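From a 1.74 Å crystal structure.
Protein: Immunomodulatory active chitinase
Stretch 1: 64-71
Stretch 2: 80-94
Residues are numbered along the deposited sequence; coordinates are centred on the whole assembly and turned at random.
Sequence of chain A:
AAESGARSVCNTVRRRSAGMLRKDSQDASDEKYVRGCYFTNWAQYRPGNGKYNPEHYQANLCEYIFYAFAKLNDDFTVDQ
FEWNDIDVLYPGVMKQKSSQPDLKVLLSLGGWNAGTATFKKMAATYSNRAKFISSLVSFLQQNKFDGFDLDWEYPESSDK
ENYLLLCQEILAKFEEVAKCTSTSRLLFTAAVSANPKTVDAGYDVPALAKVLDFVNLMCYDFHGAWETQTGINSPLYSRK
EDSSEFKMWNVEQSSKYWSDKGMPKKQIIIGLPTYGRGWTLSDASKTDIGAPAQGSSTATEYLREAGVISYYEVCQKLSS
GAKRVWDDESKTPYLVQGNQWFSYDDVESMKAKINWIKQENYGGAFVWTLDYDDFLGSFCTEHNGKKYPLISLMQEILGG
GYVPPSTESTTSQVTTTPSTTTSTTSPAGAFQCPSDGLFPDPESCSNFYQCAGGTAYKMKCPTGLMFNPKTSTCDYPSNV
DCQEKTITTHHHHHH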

ATOM      1  N   TYR A  64     -11.765  -9.802  -0.190  1.00 26.80           N
ATOM      2  CA  TYR A  64     -10.540 -10.574  -0.135  1.00 25.45           C
ATOM      3  C   TYR A  64     -10.201 -11.029  -1.545  1.00 32.20           C
ATOM      4  O   TYR A  64     -11.045 -11.617  -2.230  1.00 28.49           O
ATOM      5  CB  TYR A  64     -10.700 -11.798   0.777  1.00 26.44           C
ATOM      6  CG  TYR A  64     -11.209 -11.494   2.169  1.00 34.93           C
ATOM      7  CD1 TYR A  64     -12.570 -11.425   2.433  1.00 38.41           C
ATOM      8  CD2 TYR A  64     -10.323 -11.297   3.223  1.00 32.11           C
ATOM      9  CE1 TYR A  64     -13.039 -11.151   3.714  1.00 40.26           C
ATOM     10  CE2 TYR A  64     -10.781 -11.028   4.513  1.00 35.04           C
ATOM     11  CZ  TYR A  64     -12.134 -10.963   4.748  1.00 42.34           C
ATOM     12  OH  TYR A  64     -12.591 -10.696   6.016  1.00 45.06           O
ATOM     13  N   ILE A  65      -8.971 -10.770  -1.975  1.00 25.32           N
ATOM     14  CA  ILE A  65      -8.436 -11.373  -3.190  1.00 25.39           C
ATOM     15  C   ILE A  65      -7.459 -12.457  -2.769  1.00 28.36           C
ATOM     16  O   ILE A  65      -6.578 -12.211  -1.936  1.00 29.81           O
ATOM     17  CB  ILE A  65      -7.748 -10.342  -4.095  1.00 28.87           C
ATOM     18  CG1 ILE A  65      -8.799  -9.449  -4.786  1.00 27.75           C
ATOM     19  CG2 ILE A  65      -6.877 -11.063  -5.124  1.00 27.28           C
ATOM     20  CD1 ILE A  65      -8.191  -8.237  -5.419  1.00 31.45           C
ATOM     21  N   PHE A  66      -7.606 -13.648  -3.346  1.00 25.69           N
ATOM     22  CA  PHE A  66      -6.696 -14.764  -3.091  1.00 26.84           C
ATOM     23  C   PHE A  66      -5.800 -14.919  -4.312  1.00 30.05           C
ATOM     24  O   PHE A  66      -6.294 -15.069  -5.436  1.00 28.42           O
ATOM     25  CB  PHE A  66      -7.465 -16.056  -2.810  1.00 22.36           C
ATOM     26  CG  PHE A  66      -8.376 -15.959  -1.625  1.00 26.60           C
ATOM     27  CD1 PHE A  66      -9.665 -15.466  -1.765  1.00 26.76           C
ATOM     28  CD2 PHE A  66      -7.936 -16.332  -0.362  1.00 27.70           C
ATOM     29  CE1 PHE A  66     -10.502 -15.344  -0.675  1.00 25.96           C
ATOM     30  CE2 PHE A  66      -8.772 -16.221   0.738  1.00 27.40           C
ATOM     31  CZ  PHE A  66     -10.053 -15.715   0.579  1.00 24.33           C
ATOM     32  N   TYR A  67      -4.487 -14.856  -4.096  1.00 25.89           N
ATOM     33  CA  TYR A  67      -3.526 -14.880  -5.196  1.00 28.37           C
ATOM     34  C   TYR A  67      -3.075 -16.317  -5.448  1.00 26.36           C
ATOM     35  O   TYR A  67      -2.307 -16.882  -4.657  1.00 24.85           O
ATOM     36  CB  TYR A  67      -2.345 -13.969  -4.880  1.00 26.55           C
ATOM     37  CG  TYR A  67      -1.483 -13.682  -6.081  1.00 29.53           C
ATOM     38  CD1 TYR A  67      -0.621 -14.652  -6.589  1.00 29.24           C
ATOM     39  CD2 TYR A  67      -1.547 -12.446  -6.739  1.00 30.48           C
ATOM     40  CE1 TYR A  67       0.166 -14.406  -7.693  1.00 30.58           C
ATOM     41  CE2 TYR A  67      -0.756 -12.193  -7.851  1.00 35.59           C
ATOM     42  CZ  TYR A  67       0.092 -13.179  -8.323  1.00 33.25           C
ATOM     43  OH  TYR A  67       0.883 -12.944  -9.419  1.00 36.79           O
ATOM     44  N   ALA A  68      -3.540 -16.905  -6.555  1.00 24.54           N
ATOM     45  CA  ALA A  68      -3.158 -18.264  -6.943  1.00 27.69           C
ATOM     46  C   ALA A  68      -2.115 -18.216  -8.057  1.00 30.02           C
ATOM     47  O   ALA A  68      -2.370 -17.619  -9.110  1.00 32.49           O
ATOM     48  CB  ALA A  68      -4.388 -19.053  -7.396  1.00 26.08           C
ATOM     49  N   PHE A  69      -0.944 -18.847  -7.857  1.00 27.00           N
ATOM     50  CA  PHE A  69      -0.464 -19.516  -6.631  1.00 28.88           C
ATOM     51  C   PHE A  69       1.001 -19.164  -6.397  1.00 30.01           C
ATOM     52  O   PHE A  69       1.732 -18.847  -7.340  1.00 32.55           O
ATOM     53  CB  PHE A  69      -0.527 -21.042  -6.735  1.00 29.07           C
ATOM     54  CG  PHE A  69      -1.911 -21.613  -6.792  1.00 29.17           C
ATOM     55  CD1 PHE A  69      -2.695 -21.677  -5.653  1.00 23.65           C
ATOM     56  CD2 PHE A  69      -2.403 -22.138  -7.985  1.00 28.50           C
ATOM     57  CE1 PHE A  69      -3.975 -22.229  -5.705  1.00 24.98           C
ATOM     58  CE2 PHE A  69      -3.680 -22.690  -8.054  1.00 28.33           C
ATOM     59  CZ  PHE A  69      -4.468 -22.729  -6.905  1.00 27.59           C
ATOM     60  N   ALA A  70       1.464 -19.291  -5.154  1.00 28.59           N
ATOM     61  CA  ALA A  70       2.893 -19.358  -4.910  1.00 34.57           C
ATOM     62  C   ALA A  70       3.389 -20.780  -5.179  1.00 37.37           C
ATOM     63  O   ALA A  70       2.616 -21.686  -5.499  1.00 35.17           O
ATOM     64  CB  ALA A  70       3.223 -18.924  -3.479  1.00 31.48           C
ATOM     65  N   LYS A  71       4.697 -20.978  -5.019  1.00 36.16           N
ATOM     66  CA  LYS A  71       5.361 -22.245  -5.295  1.00 35.33           C
ATOM     67  C   LYS A  71       5.938 -22.804  -4.002  1.00 36.80           C
ATOM     68  O   LYS A  71       6.625 -22.083  -3.270  1.00 36.71           O
ATOM     69  CB  LYS A  71       6.471 -22.041  -6.336  1.00 37.25           C
ATOM     70  CG  LYS A  71       7.494 -23.145  -6.427  1.00 51.17           C
ATOM     71  CD  LYS A  71       6.993 -24.299  -7.262  1.00 62.44           C
ATOM     72  CE  LYS A  71       8.152 -25.069  -7.866  1.00 73.65           C
ATOM     73  NZ  LYS A  71       7.672 -26.219  -8.680  1.00 76.74           N
ATOM     74  N   GLN A  80       8.026 -17.381  -5.520  1.00 37.99           N
ATOM     75  CA  GLN A  80       7.098 -17.028  -6.585  1.00 38.98           C
ATOM     76  C   GLN A  80       7.041 -18.147  -7.614  1.00 39.90           C
ATOM     77  O   GLN A  80       8.006 -18.894  -7.816  1.00 40.34           O
ATOM     78  CB  GLN A  80       7.527 -15.722  -7.259  1.00 39.57           C
ATOM     79  CG  GLN A  80       8.867 -15.823  -7.962  1.00 40.29           C
ATOM     80  CD  GLN A  80       9.193 -14.592  -8.786  1.00 47.36           C
ATOM     81  OE1 GLN A  80       8.474 -13.594  -8.748  1.00 42.17           O
ATOM     82  NE2 GLN A  80      10.278 -14.663  -9.543  1.00 53.13           N
ATOM     83  N   PHE A  81       5.892 -18.276  -8.253  1.00 41.10           N
ATOM     84  CA  PHE A  81       5.741 -19.288  -9.285  1.00 40.07           C
ATOM     85  C   PHE A  81       6.036 -18.721 -10.666  1.00 41.42           C
ATOM     86  O   PHE A  81       6.789 -19.322 -11.439  1.00 49.56           O
ATOM     87  CB  PHE A  81       4.331 -19.880  -9.236  1.00 42.52           C
ATOM     88  CG  PHE A  81       4.219 -21.210  -9.911  1.00 53.54           C
ATOM     89  CD1 PHE A  81       4.201 -21.300 -11.293  1.00 63.02           C
ATOM     90  CD2 PHE A  81       4.148 -22.371  -9.166  1.00 57.09           C
ATOM     91  CE1 PHE A  81       4.107 -22.529 -11.918  1.00 65.44           C
ATOM     92  CE2 PHE A  81       4.055 -23.600  -9.784  1.00 58.03           C
ATOM     93  CZ  PHE A  81       4.034 -23.681 -11.161  1.00 62.62           C
ATOM     94  N   GLU A  82       5.461 -17.567 -10.987  1.00 39.25           N
ATOM     95  CA  GLU A  82       5.657 -16.967 -12.297  1.00 43.41           C
ATOM     96  C   GLU A  82       6.798 -15.962 -12.245  1.00 46.77           C
ATOM     97  O   GLU A  82       7.015 -15.289 -11.232  1.00 44.94           O
ATOM     98  CB  GLU A  82       4.378 -16.282 -12.791  1.00 43.80           C
ATOM     99  CG  GLU A  82       3.263 -17.245 -13.204  1.00 40.05           C
ATOM    100  CD  GLU A  82       3.657 -18.140 -14.374  1.00 41.94           C
ATOM    101  OE1 GLU A  82       4.540 -17.755 -15.162  1.00 43.59           O
ATOM    102  OE2 GLU A  82       3.082 -19.235 -14.506  1.00 46.35           O
ATOM    103  N   TRP A  83       7.516 -15.865 -13.366  1.00 43.60           N
ATOM    104  CA  TRP A  83       8.720 -15.052 -13.462  1.00 49.77           C
ATOM    105  C   TRP A  83       8.494 -13.600 -13.065  1.00 51.91           C
ATOM    106  O   TRP A  83       9.458 -12.910 -12.716  1.00 49.70           O
ATOM    107  CB  TRP A  83       9.252 -15.106 -14.894  1.00 50.13           C
ATOM    108  CG  TRP A  83       8.366 -14.377 -15.855  1.00 54.47           C
ATOM    109  CD1 TRP A  83       7.218 -14.847 -16.439  1.00 48.21           C
ATOM    110  CD2 TRP A  83       8.539 -13.037 -16.333  1.00 58.40           C
ATOM    111  NE1 TRP A  83       6.674 -13.881 -17.254  1.00 55.83           N
ATOM    112  CE2 TRP A  83       7.466 -12.763 -17.210  1.00 55.36           C
ATOM    113  CE3 TRP A  83       9.498 -12.042 -16.107  1.00 60.44           C
ATOM    114  CZ2 TRP A  83       7.327 -11.536 -17.858  1.00 55.47           C
ATOM    115  CZ3 TRP A  83       9.359 -10.826 -16.752  1.00 62.79           C
ATOM    116  CH2 TRP A  83       8.284 -10.584 -17.618  1.00 59.16           C
ATOM    117  N   ASN A  84       7.252 -13.108 -13.126  1.00 45.45           N
ATOM    118  CA  ASN A  84       6.971 -11.702 -12.859  1.00 41.50           C
ATOM    119  C   ASN A  84       6.018 -11.508 -11.685  1.00 42.81           C
ATOM    120  O   ASN A  84       5.387 -10.453 -11.583  1.00 44.21           O
ATOM    121  CB  ASN A  84       6.428 -11.009 -14.117  1.00 39.56           C
ATOM    122  CG  ASN A  84       5.165 -11.669 -14.666  1.00 42.31           C
ATOM    123  OD1 ASN A  84       4.839 -12.802 -14.319  1.00 40.60           O
ATOM    124  ND2 ASN A  84       4.459 -10.958 -15.544  1.00 40.53           N
ATOM    125  N   ASP A  85       5.893 -12.500 -10.798  1.00 42.64           N
ATOM    126  CA  ASP A  85       5.027 -12.348  -9.628  1.00 35.55           C
ATOM    127  C   ASP A  85       5.522 -11.218  -8.729  1.00 44.81           C
ATOM    128  O   ASP A  85       4.829 -10.212  -8.526  1.00 40.49           O
ATOM    129  CB  ASP A  85       4.964 -13.658  -8.835  1.00 36.45           C
ATOM    130  CG  ASP A  85       3.995 -14.675  -9.424  1.00 38.54           C
ATOM    131  OD1 ASP A  85       2.967 -14.273 -10.010  1.00 40.84           O
ATOM    132  OD2 ASP A  85       4.268 -15.888  -9.288  1.00 39.20           O
ATOM    133  N   ILE A  86       6.730 -11.379  -8.176  1.00 42.35           N
ATOM    134  CA  ILE A  86       7.261 -10.426  -7.203  1.00 40.18           C
ATOM    135  C   ILE A  86       7.466  -9.062  -7.839  1.00 41.60           C
ATOM    136  O   ILE A  86       7.132  -8.030  -7.244  1.00 43.92           O
ATOM    137  CB  ILE A  86       8.571 -10.960  -6.597  1.00 44.09           C
ATOM    138  CG1 ILE A  86       8.281 -12.084  -5.606  1.00 42.91           C
ATOM    139  CG2 ILE A  86       9.351  -9.840  -5.925  1.00 50.25           C
ATOM    140  CD1 ILE A  86       9.491 -12.970  -5.334  1.00 45.39           C
ATOM    141  N   ASP A  87       7.990  -9.034  -9.068  1.00 42.81           N
ATOM    142  CA  ASP A  87       8.345  -7.774  -9.712  1.00 47.25           C
ATOM    143  C   ASP A  87       7.140  -7.014 -10.259  1.00 49.87           C
ATOM    144  O   ASP A  87       7.166  -5.780 -10.287  1.00 53.24           O
ATOM    145  CB  ASP A  87       9.347  -8.036 -10.841  1.00 54.56           C
ATOM    146  CG  ASP A  87      10.728  -8.393 -10.320  1.00 59.41           C
ATOM    147  OD1 ASP A  87      10.959  -8.233  -9.105  1.00 58.16           O
ATOM    148  OD2 ASP A  87      11.581  -8.837 -11.121  1.00 63.76           O
ATOM    149  N   VAL A  88       6.089  -7.703 -10.712  1.00 44.97           N
ATOM    150  CA  VAL A  88       5.041  -7.019 -11.468  1.00 44.81           C
ATOM    151  C   VAL A  88       3.656  -7.286 -10.889  1.00 43.22           C
ATOM    152  O   VAL A  88       2.926  -6.351 -10.540  1.00 40.48           O
ATOM    153  CB  VAL A  88       5.088  -7.426 -12.956  1.00 45.61           C
ATOM    154  CG1 VAL A  88       3.983  -6.738 -13.729  1.00 40.70           C
ATOM    155  CG2 VAL A  88       6.442  -7.074 -13.569  1.00 53.70           C
ATOM    156  N   LEU A  89       3.285  -8.561 -10.775  1.00 35.83           N
ATOM    157  CA  LEU A  89       1.891  -8.894 -10.505  1.00 34.75           C
ATOM    158  C   LEU A  89       1.509  -8.689  -9.042  1.00 34.51           C
ATOM    159  O   LEU A  89       0.427  -8.155  -8.767  1.00 34.95           O
ATOM    160  CB  LEU A  89       1.600 -10.333 -10.943  1.00 33.14           C
ATOM    161  CG  LEU A  89       1.766 -10.618 -12.436  1.00 38.80           C
ATOM    162  CD1 LEU A  89       1.347 -12.061 -12.713  1.00 39.59           C
ATOM    163  CD2 LEU A  89       0.944  -9.626 -13.296  1.00 35.29           C
ATOM    164  N   TYR A  90       2.344  -9.135  -8.091  1.00 37.16           N
ATOM    165  CA  TYR A  90       2.060  -8.850  -6.683  1.00 35.11           C
ATOM    166  C   TYR A  90       1.835  -7.363  -6.441  1.00 38.79           C
ATOM    167  O   TYR A  90       0.790  -7.003  -5.870  1.00 36.17           O
ATOM    168  CB  TYR A  90       3.188  -9.319  -5.743  1.00 32.18           C
ATOM    169  CG  TYR A  90       3.420 -10.811  -5.588  1.00 31.54           C
ATOM    170  CD1 TYR A  90       2.543 -11.760  -6.118  1.00 32.08           C
ATOM    171  CD2 TYR A  90       4.543 -11.266  -4.896  1.00 33.39           C
ATOM    172  CE1 TYR A  90       2.793 -13.129  -5.955  1.00 32.53           C
ATOM    173  CE2 TYR A  90       4.793 -12.607  -4.738  1.00 30.79           C
ATOM    174  CZ  TYR A  90       3.920 -13.536  -5.259  1.00 31.86           C
ATOM    175  OH  TYR A  90       4.213 -14.877  -5.078  1.00 35.53           O
ATOM    176  N   PRO A  91       2.744  -6.457  -6.820  1.00 42.83           N
ATOM    177  CA  PRO A  91       2.472  -5.036  -6.562  1.00 45.41           C
ATOM    178  C   PRO A  91       1.313  -4.513  -7.376  1.00 45.93           C
ATOM    179  O   PRO A  91       0.623  -3.596  -6.918  1.00 40.74           O
ATOM    180  CB  PRO A  91       3.785  -4.341  -6.944  1.00 44.22           C
ATOM    181  CG  PRO A  91       4.420  -5.249  -7.901  1.00 50.86           C
ATOM    182  CD  PRO A  91       4.058  -6.637  -7.467  1.00 50.92           C
ATOM    183  N   GLY A  92       1.085  -5.068  -8.571  1.00 38.36           N
ATOM    184  CA  GLY A  92      -0.077  -4.676  -9.347  1.00 37.27           C
ATOM    185  C   GLY A  92      -1.379  -4.968  -8.628  1.00 39.47           C
ATOM    186  O   GLY A  92      -2.303  -4.151  -8.646  1.00 35.78           O
ATOM    187  N   VAL A  93      -1.473  -6.137  -7.986  1.00 38.56           N
ATOM    188  CA  VAL A  93      -2.665  -6.437  -7.200  1.00 33.95           C
ATOM    189  C   VAL A  93      -2.733  -5.540  -5.971  1.00 36.59           C
ATOM    190  O   VAL A  93      -3.791  -4.975  -5.667  1.00 36.45           O
ATOM    191  CB  VAL A  93      -2.724  -7.929  -6.821  1.00 32.67           C
ATOM    192  CG1 VAL A  93      -3.900  -8.184  -5.866  1.00 31.76           C
ATOM    193  CG2 VAL A  93      -2.873  -8.802  -8.066  1.00 30.77           C
ATOM    194  N   MET A  94      -1.608  -5.377  -5.253  1.00 33.72           N
ATOM    195  CA  MET A  94      -1.599  -4.514  -4.072  1.00 35.97           C
ATOM    196  C   MET A  94      -2.019  -3.083  -4.407  1.00 41.50           C
ATOM    197  O   MET A  94      -2.605  -2.398  -3.560  1.00 38.36           O
ATOM    198  CB  MET A  94      -0.209  -4.498  -3.420  1.00 34.86           C
ATOM    199  CG  MET A  94       0.285  -5.840  -2.948  1.00 36.39           C
ATOM    200  SD  MET A  94      -0.951  -6.761  -2.016  1.00 39.37           S
ATOM    201  CE  MET A  94      -0.023  -8.276  -1.737  1.00 36.27           C
TER
HETATM  202  O   HOH W   1       3.305 -16.617  -6.879  1.00 33.54           O

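Residues 64-71 form a β-strand, and the helix spanning 85-94 packs against it almost antiparallel, with an angle of 171° between their N-to-C directions and a closest axial approach of 11.0 Å. The helix opens with a wider π-type turn, in which Tyr-90 N bonds to Asp-85 O (2.7 Å), and is kinked at Pro-91, whose nitrogen carries no proton to donate to the preceding turn. Ahead of it, a type I turn from Glu-82 to Asp-85 leads into the helix. The backbones come closest near Lys-71, whose CA lies 5.0 Å from the CA of Phe-81. A cis peptide bond joins Ala-68 to Phe-69.

Tyr-67 is the centre of the contact. Its side chain points toward the helix, and its hydroxyl donates a short hydrogen bond to Asp-85, 2.5 Å from OH to OD1. Tyr-90 presents its ring edge to one face of the Tyr-67 ring, with the planes at 83° and the two CE1 atoms 3.4 Å apart. Leu-89 and Val-93 lie at the edge of the same ring, Val-93 CG2 being 4.0 Å from Tyr-67 CE2. Val-93 also reaches Ile-65, with 4.2 Å between CG1 and Ile-65 CG2, extending the apolar packing along the strand.

Asp-85 ties the tyrosine contact to the preceding loop: its OD2 accepts a hydrogen bond from Glu-82 N (2.7 Å) and a weak one from Phe-81 N (3.1 Å). A water adds a polar bridge, donating to Phe-69 O (2.8 Å) and Asp-85 OD2 (2.7 Å) while accepting from Tyr-90 OH (2.7 Å). At the exposed end, Phe-81 packs obliquely against Lys-71, whose CB lies 3.7 Å from Phe-81 CD2.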